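Local coordinates for glycerate dehydrogenase/glyoxylate reductase (Thermus thermophilus, PDB 2CUK) that reduces glyoxylate and probably hydroxypyruvate with a nicotinamide cofactor, at the interface of chains A and B. Coordinates in Å, arbitrary orientation; residue numbers count along the deposited sequence, not the author numbering. Chains: chain A/B, glycerate dehydrogenase/glyoxylate reductase.

Contact 1: the interface of chains A and B. Residues chain A 120, 123-124, 129, 136-137; chain B 274, 276-278.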
loop_
_atom_site.group_PDB
_atom_site.type_symbol
_atom_site.label_atom_id
_atom_site.label_comp_id
_atom_site.label_asym_id
_atom_site.label_seq_id
_atom_site.Cartn_x
_atom_site.Cartn_y
_atom_site.Cartn_z
ATOM N N GLY A 120 2.173 9.640 -6.918
ATOM C CA GLY A 120 0.913 10.367 -6.932
ATOM C C GLY A 120 0.760 11.323 -5.761
ATOM O O GLY A 120 0.234 12.432 -5.917
ATOM N N TYR A 123 2.737 14.333 -6.468
ATOM C CA TYR A 123 2.057 15.076 -7.528
ATOM C C TYR A 123 1.013 16.024 -6.935
ATOM O O TYR A 123 0.912 17.185 -7.336
ATOM C CB TYR A 123 1.401 14.075 -8.484
ATOM C CG TYR A 123 0.666 14.653 -9.676
ATOM C CD1 TYR A 123 1.318 14.867 -10.892
ATOM C CD2 TYR A 123 -0.704 14.914 -9.610
ATOM C CE1 TYR A 123 0.615 15.322 -12.024
ATOM C CE2 TYR A 123 -1.413 15.367 -10.726
ATOM C CZ TYR A 123 -0.750 15.566 -11.929
ATOM O OH TYR A 123 -1.457 15.993 -13.031
ATOM N N ALA A 124 0.240 15.527 -5.976
ATOM C CA ALA A 124 -0.785 16.335 -5.329
ATOM C C ALA A 124 -0.143 17.353 -4.388
ATOM O O ALA A 124 -0.482 18.533 -4.406
ATOM C CB ALA A 124 -1.734 15.441 -4.548
ATOM N N TRP A 129 -1.553 18.727 -9.280
ATOM C CA TRP A 129 -2.896 18.177 -9.460
ATOM C C TRP A 129 -3.887 19.285 -9.834
ATOM O O TRP A 129 -4.223 20.133 -9.007
ATOM C CB TRP A 129 -3.310 17.477 -8.163
ATOM C CG TRP A 129 -4.645 16.801 -8.160
ATOM C CD1 TRP A 129 -5.356 16.355 -9.240
ATOM C CD2 TRP A 129 -5.388 16.410 -7.001
ATOM N NE1 TRP A 129 -6.497 15.705 -8.821
ATOM C CE2 TRP A 129 -6.540 15.723 -7.452
ATOM C CE3 TRP A 129 -5.188 16.568 -5.623
ATOM C CZ2 TRP A 129 -7.491 15.193 -6.572
ATOM C CZ3 TRP A 129 -6.134 16.038 -4.742
ATOM C CH2 TRP A 129 -7.272 15.359 -5.224
ATOM N N LEU A 136 -4.015 10.039 -16.516
ATOM C CA LEU A 136 -3.182 10.497 -15.407
ATOM C C LEU A 136 -2.711 9.385 -14.473
ATOM O O LEU A 136 -3.523 8.639 -13.921
ATOM C CB LEU A 136 -3.931 11.546 -14.576
ATOM C CG LEU A 136 -3.228 11.985 -13.282
ATOM C CD1 LEU A 136 -1.832 12.522 -13.602
ATOM C CD2 LEU A 136 -4.066 13.046 -12.578
ATOM N N LEU A 137 -1.394 9.299 -14.298
ATOM C CA LEU A 137 -0.770 8.328 -13.408
ATOM C C LEU A 137 -1.216 6.877 -13.598
ATOM O O LEU A 137 -1.497 6.171 -12.630
ATOM C CB LEU A 137 -1.007 8.760 -11.961
ATOM C CG LEU A 137 -0.294 10.060 -11.585
ATOM C CD1 LEU A 137 -0.874 10.631 -10.304
ATOM C CD2 LEU A 137 1.208 9.781 -11.440
ATOM N N ILE B 274 -2.761 11.613 0.525
ATOM C CA ILE B 274 -3.713 12.014 -0.500
ATOM C C ILE B 274 -3.179 11.718 -1.894
ATOM O O ILE B 274 -2.069 12.121 -2.246
ATOM C CB ILE B 274 -4.031 13.534 -0.413
ATOM C CG1 ILE B 274 -4.920 13.832 0.800
ATOM C CG2 ILE B 274 -4.757 13.993 -1.673
ATOM C CD1 ILE B 274 -4.270 13.604 2.132
ATOM N N PRO B 276 -4.170 11.851 -6.113
ATOM C CA PRO B 276 -5.018 12.586 -7.051
ATOM C C PRO B 276 -6.114 11.835 -7.809
ATOM O O PRO B 276 -6.133 11.838 -9.037
ATOM C CB PRO B 276 -3.996 13.232 -7.980
ATOM C CG PRO B 276 -2.943 12.169 -8.079
ATOM C CD PRO B 276 -2.799 11.699 -6.643
ATOM N N HIS B 277 -7.030 11.218 -7.066
ATOM C CA HIS B 277 -8.157 10.478 -7.634
ATOM C C HIS B 277 -7.734 9.511 -8.746
ATOM O O HIS B 277 -8.231 9.576 -9.872
ATOM C CB HIS B 277 -9.207 11.477 -8.146
ATOM C CG HIS B 277 -10.589 10.907 -8.258
ATOM N ND1 HIS B 277 -11.706 11.698 -8.425
ATOM C CD2 HIS B 277 -11.034 9.628 -8.231
ATOM C CE1 HIS B 277 -12.779 10.931 -8.498
ATOM N NE2 HIS B 277 -12.399 9.670 -8.382
ATOM N N ILE B 278 -6.824 8.603 -8.407
ATOM C CA ILE B 278 -6.307 7.615 -9.352
ATOM C C ILE B 278 -6.825 6.201 -9.071
ATOM O O ILE B 278 -6.248 5.216 -9.533
ATOM C CB ILE B 278 -4.762 7.583 -9.321
ATOM C CG1 ILE B 278 -4.277 7.164 -7.931
ATOM C CG2 ILE B 278 -4.207 8.949 -9.694
ATOM C CD1 ILE B 278 -2.763 7.154 -7.769
#
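A:Trp129 sets CG anti to its backbone N (chi1 -178°), a torsion that turns one face of the indole toward B:Pro276. A:Leu137 takes a different staggered position, CG anti to its carbonyl carbon (chi1 -66°), and brings CD1 to another side of the same proline. The patch shows how a proline can serve as a knob in an apolar socket. B:Pro276 CB stands over the five-membered ring of A:Trp129, 3.4 Å from the centroid, while B:Pro276 CA lies over the six-membered ring, 3.7 Å from that centroid; both are CH-pi contacts. At right angles to the proline, A:Leu137 CD1 presses on B:Pro276 CG at 3.4 Å, tighter than usual carbon packing, and also meets B:Ile278 CG2 at 3.8 Å. Further along the indole, B:Ile274 CG2 touches CZ3. A:Tyr123, from helix 117-125, adds a peripheral touch with its ring carbon CD2, 3.9 Å from B:Pro276 CG. An alanine in place of A:Trp129 would probably open a gap beside B:Pro276, leaving its CA and CB without their aromatic cover. B:Pro276 begins the PHIG segment of the family, and the next residue, B:His277, is the expected catalytic histidine, so this socket is likely to steady the active-site loop of the neighbouring subunit. The proline's CD, next to its ring nitrogen, lies against helix 117-125, with B:Pro276 CD 3.2 Å from the carbonyl oxygen A:Gly120 O.

Contact 2: the interface of chains A and B. Residues chain A 101, 104, 279-285; chain B 115, 141.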
loop_
_atom_site.group_PDB
_atom_site.type_symbol
_atom_site.label_atom_id
_atom_site.label_comp_id
_atom_site.label_asym_id
_atom_site.label_seq_id
_atom_site.Cartn_x
_atom_site.Cartn_y
_atom_site.Cartn_z
ATOM N N ALA A 101 3.877 -8.651 9.454
ATOM C CA ALA A 101 4.240 -7.245 9.292
ATOM C C ALA A 101 5.131 -7.042 8.067
ATOM O O ALA A 101 4.937 -6.107 7.288
ATOM C CB ALA A 101 4.956 -6.748 10.553
ATOM N N ASP A 104 3.166 -7.545 4.996
ATOM C CA ASP A 104 2.268 -6.426 4.752
ATOM C C ASP A 104 2.972 -5.320 3.967
ATOM O O ASP A 104 2.445 -4.751 3.020
ATOM C CB ASP A 104 1.804 -5.878 6.101
ATOM C CG ASP A 104 0.683 -6.751 6.646
ATOM O OD1 ASP A 104 0.192 -7.594 5.894
ATOM O OD2 ASP A 104 0.318 -6.584 7.808
ATOM N N GLY A 279 10.252 -2.819 7.442
ATOM C CA GLY A 279 9.447 -4.009 7.226
ATOM C C GLY A 279 8.717 -4.551 8.446
ATOM O O GLY A 279 7.551 -4.924 8.350
ATOM N N SER A 280 9.390 -4.598 9.593
ATOM C CA SER A 280 8.769 -5.122 10.814
ATOM C C SER A 280 8.239 -4.024 11.721
ATOM O O SER A 280 7.867 -4.287 12.863
ATOM C CB SER A 280 9.779 -5.956 11.604
ATOM O OG SER A 280 10.827 -5.137 12.102
ATOM N N ALA A 281 8.176 -2.803 11.202
ATOM C CA ALA A 281 7.743 -1.661 11.995
ATOM C C ALA A 281 6.258 -1.526 12.333
ATOM O O ALA A 281 5.675 -0.452 12.190
ATOM C CB ALA A 281 8.246 -0.374 11.351
ATOM N N GLY A 282 5.649 -2.618 12.779
ATOM C CA GLY A 282 4.263 -2.569 13.204
ATOM C C GLY A 282 4.428 -2.387 14.700
ATOM O O GLY A 282 5.300 -3.028 15.289
ATOM N N ARG A 283 3.635 -1.523 15.329
ATOM C CA ARG A 283 3.798 -1.307 16.762
ATOM C C ARG A 283 3.584 -2.585 17.566
ATOM O O ARG A 283 4.381 -2.909 18.442
ATOM C CB ARG A 283 2.854 -0.211 17.265
ATOM C CG ARG A 283 3.070 0.145 18.744
ATOM C CD ARG A 283 2.204 1.329 19.159
ATOM N NE ARG A 283 2.569 2.542 18.433
ATOM C CZ ARG A 283 3.607 3.312 18.741
ATOM N NH1 ARG A 283 4.384 3.001 19.769
ATOM N NH2 ARG A 283 3.875 4.387 18.012
ATOM N N THR A 284 2.514 -3.315 17.271
ATOM C CA THR A 284 2.245 -4.555 17.994
ATOM C C THR A 284 3.351 -5.582 17.744
ATOM O O THR A 284 3.727 -6.338 18.641
ATOM C CB THR A 284 0.891 -5.154 17.582
ATOM O OG1 THR A 284 -0.147 -4.211 17.877
ATOM C CG2 THR A 284 0.619 -6.447 18.347
ATOM N N THR A 285 3.875 -5.605 16.524
ATOM C CA THR A 285 4.945 -6.534 16.178
ATOM C C THR A 285 6.205 -6.218 16.988
ATOM O O THR A 285 6.826 -7.117 17.567
ATOM C CB THR A 285 5.265 -6.465 14.663
ATOM O OG1 THR A 285 4.145 -6.965 13.924
ATOM C CG2 THR A 285 6.505 -7.295 14.326
ATOM N N ARG B 115 1.214 1.715 7.493
ATOM C CA ARG B 115 2.646 1.481 7.630
ATOM C C ARG B 115 3.536 2.690 7.324
ATOM O O ARG B 115 4.754 2.555 7.196
ATOM C CB ARG B 115 3.058 0.273 6.780
ATOM C CG ARG B 115 2.317 -1.015 7.155
ATOM C CD ARG B 115 2.477 -1.348 8.641
ATOM N NE ARG B 115 3.887 -1.474 9.001
ATOM C CZ ARG B 115 4.631 -2.546 8.749
ATOM N NH1 ARG B 115 4.100 -3.603 8.145
ATOM N NH2 ARG B 115 5.915 -2.550 9.076
ATOM N N ASP B 141 -0.373 -2.640 12.803
ATOM C CA ASP B 141 -0.428 -3.977 12.215
ATOM C C ASP B 141 -1.899 -4.240 11.881
ATOM O O ASP B 141 -2.769 -4.071 12.729
ATOM C CB ASP B 141 0.085 -5.031 13.203
ATOM C CG ASP B 141 1.601 -4.984 13.380
ATOM O OD1 ASP B 141 2.324 -5.086 12.366
ATOM O OD2 ASP B 141 2.073 -4.848 14.530
HETATM O O HOH W 1 -0.106 -2.063 15.789
HETATM O O HOH W 2 5.516 0.888 9.463
#
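B:Arg115 and B:Asp141 reach chain A at two neighbouring places, and each reads backbone groups there. Among the direct bonds, B:Arg115 NH1 donates to A:Ala101 O, in helix 99-114, at 2.8 Å, and B:Arg115 NH2 donates to A:Gly279 O at 3.0 Å. Both oxygens lie in the guanidinium plane, although NH2 stands above the carbonyl plane of A:Gly279 and misses its lone pairs. Bends at chi2 and chi3 (-55° and -57°) curl the arginine chain into this position. The carboxylate bonds centre on the start of helix 283-301: B:Asp141 OD2 accepts from A:Thr285 N at 2.8 Å, met nearly along its C-O axis. A:Thr285 OG1 sits 3.0 Å from both B:Asp141 OD1 and B:Asp141 OD2, a weak contact for its one hydrogen. The aspartate thus caps a helix of the other subunit, whose dipole would probably favour its negative charge. Water forms the third class. Water 1 joins B:Asp141 N to A:Thr284 N and OG1; water 2 joins B:Arg115 NE and O to A:Ala281 O. The apolar share is small, with A:Gly282 CA 3.6 Å from B:Asp141 CG. Together these bonds probably fix the turn 279-282 and the helix start after the catalytic segment, tying both to the partner chain.

Contact 3: the interface of chains A and B. Residues chain A 7-8, 29-30, 50; chain B 131, 133-135.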
loop_
_atom_site.group_PDB
_atom_site.type_symbol
_atom_site.label_atom_id
_atom_site.label_comp_id
_atom_site.label_asym_id
_atom_site.label_seq_id
_atom_site.Cartn_x
_atom_site.Cartn_y
_atom_site.Cartn_z
ATOM N N ARG A 7 19.077 -0.686 22.851
ATOM C CA ARG A 7 18.208 0.352 22.292
ATOM C C ARG A 7 16.897 0.424 23.064
ATOM O O ARG A 7 16.490 -0.546 23.700
ATOM C CB ARG A 7 17.890 0.060 20.821
ATOM C CG ARG A 7 19.081 0.054 19.884
ATOM C CD ARG A 7 19.704 1.435 19.723
ATOM N NE ARG A 7 20.727 1.422 18.681
ATOM C CZ ARG A 7 21.838 0.694 18.731
ATOM N NH1 ARG A 7 22.081 -0.080 19.783
ATOM N NH2 ARG A 7 22.697 0.716 17.720
ATOM N N THR A 8 16.233 1.576 23.003
ATOM C CA THR A 8 14.951 1.731 23.678
ATOM C C THR A 8 13.922 0.910 22.904
ATOM O O THR A 8 13.958 0.857 21.674
ATOM C CB THR A 8 14.510 3.200 23.716
ATOM O OG1 THR A 8 14.591 3.757 22.400
ATOM C CG2 THR A 8 15.404 3.998 24.653
ATOM N N GLY A 29 19.047 6.612 22.167
ATOM C CA GLY A 29 19.694 7.209 21.000
ATOM C C GLY A 29 19.731 6.254 19.806
ATOM O O GLY A 29 19.369 5.091 19.895
ATOM N N LEU A 30 20.196 6.802 18.689
ATOM C CA LEU A 30 20.281 6.078 17.432
ATOM C C LEU A 30 21.589 5.307 17.253
ATOM O O LEU A 30 21.659 4.383 16.442
ATOM C CB LEU A 30 20.110 7.068 16.279
ATOM C CG LEU A 30 19.127 6.721 15.163
ATOM C CD1 LEU A 30 17.755 6.418 15.741
ATOM C CD2 LEU A 30 19.057 7.894 14.195
ATOM N N THR A 50 20.477 -5.520 19.094
ATOM C CA THR A 50 19.735 -5.333 17.851
ATOM C C THR A 50 20.678 -5.683 16.705
ATOM O O THR A 50 21.857 -5.960 16.931
ATOM C CB THR A 50 19.260 -3.867 17.659
ATOM O OG1 THR A 50 20.397 -3.001 17.552
ATOM C CG2 THR A 50 18.389 -3.423 18.822
ATOM N N ALA B 131 20.093 4.870 10.734
ATOM C CA ALA B 131 20.187 3.557 11.363
ATOM C C ALA B 131 18.830 2.905 11.567
ATOM O O ALA B 131 17.786 3.549 11.440
ATOM C CB ALA B 131 20.900 3.675 12.710
ATOM N N HIS B 133 16.144 1.224 14.045
ATOM C CA HIS B 133 15.841 1.415 15.464
ATOM C C HIS B 133 14.493 0.777 15.805
ATOM O O HIS B 133 13.557 0.835 15.015
ATOM C CB HIS B 133 15.811 2.909 15.817
ATOM C CG HIS B 133 15.780 3.178 17.290
ATOM N ND1 HIS B 133 14.607 3.233 18.014
ATOM C CD2 HIS B 133 16.773 3.461 18.164
ATOM C CE1 HIS B 133 14.881 3.537 19.270
ATOM N NE2 HIS B 133 16.190 3.682 19.388
ATOM N N PRO B 134 14.384 0.155 16.991
ATOM C CA PRO B 134 13.139 -0.492 17.418
ATOM C C PRO B 134 11.898 0.396 17.373
ATOM O O PRO B 134 10.794 -0.095 17.162
ATOM C CB PRO B 134 13.461 -0.953 18.843
ATOM C CG PRO B 134 14.927 -1.221 18.784
ATOM C CD PRO B 134 15.440 -0.031 18.002
ATOM N N GLU B 135 12.071 1.700 17.557
ATOM C CA GLU B 135 10.929 2.611 17.562
ATOM C C GLU B 135 10.841 3.573 16.374
ATOM O O GLU B 135 10.115 4.559 16.428
ATOM C CB GLU B 135 10.928 3.418 18.860
ATOM C CG GLU B 135 11.132 2.569 20.105
ATOM C CD GLU B 135 11.129 3.393 21.376
ATOM O OE1 GLU B 135 10.080 3.441 22.055
ATOM O OE2 GLU B 135 12.171 4.004 21.689
HETATM O O HOH W 3 17.891 3.679 21.902
#
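B:His133 turns the edge of its imidazole to A:Thr8, whose OG1 lies in the ring plane beside CE1; water 3 and B:Glu135 CA also sit at the ring edge. One face carries the CD of B:Pro134, offset toward the rim. On the opposite side, A:Leu30 CD1 approaches the rim, 3.9 Å from B:His133 CD2. The second flat group, the guanidinium of A:Arg7, has A:Thr50 OG1 above one face and stands 53° from the imidazole plane; its own chain meets the histidine through CD. The ring's rotation is set from both nitrogens. B:His133 ND1 accepts from B:Glu135 N at 3.0 Å. B:His133 NE2 bonds to water 3 at 3.0 Å, which suggests that NE2 carries the hydrogen. Water 3 passes the link on to A:Thr8 N and A:Gly29 O, a common way for a side chain to read backbone groups too distant for direct bonding. Beside the ring, B:Pro134 CD packs on A:Arg7 CB at 3.7 Å. The loop 131-135 thereby grips the N-terminal part of the other subunit, probably influencing how its substrate-binding domain is held. A:Thr8 OG1, held between its backbone N and carbonyl carbon (chi1 51°), donates a short 2.5 Å bond to B:Glu135 OE2 on the anti side, 31° out of the carboxylate plane.

Contact 1 lies about 27 Å from contact 2 and 35 Å from contact 3, while contacts 2 and 3 are about 15 Å apart, measured between the centres of their C-alpha atoms. Adjacent pieces of one stretch divide the work: 274-278 in contact 1 and 279-285 in contact 2. Likewise 129 and 136-137 act in contact 1, 131-135 in contact 3 and 141 in contact 2. Since two-fold symmetry gives each contact a twin, each chain both clasps and is clasped. This embrace fits the family's typical dimer and probably holds the active-site segments in a fixed relation.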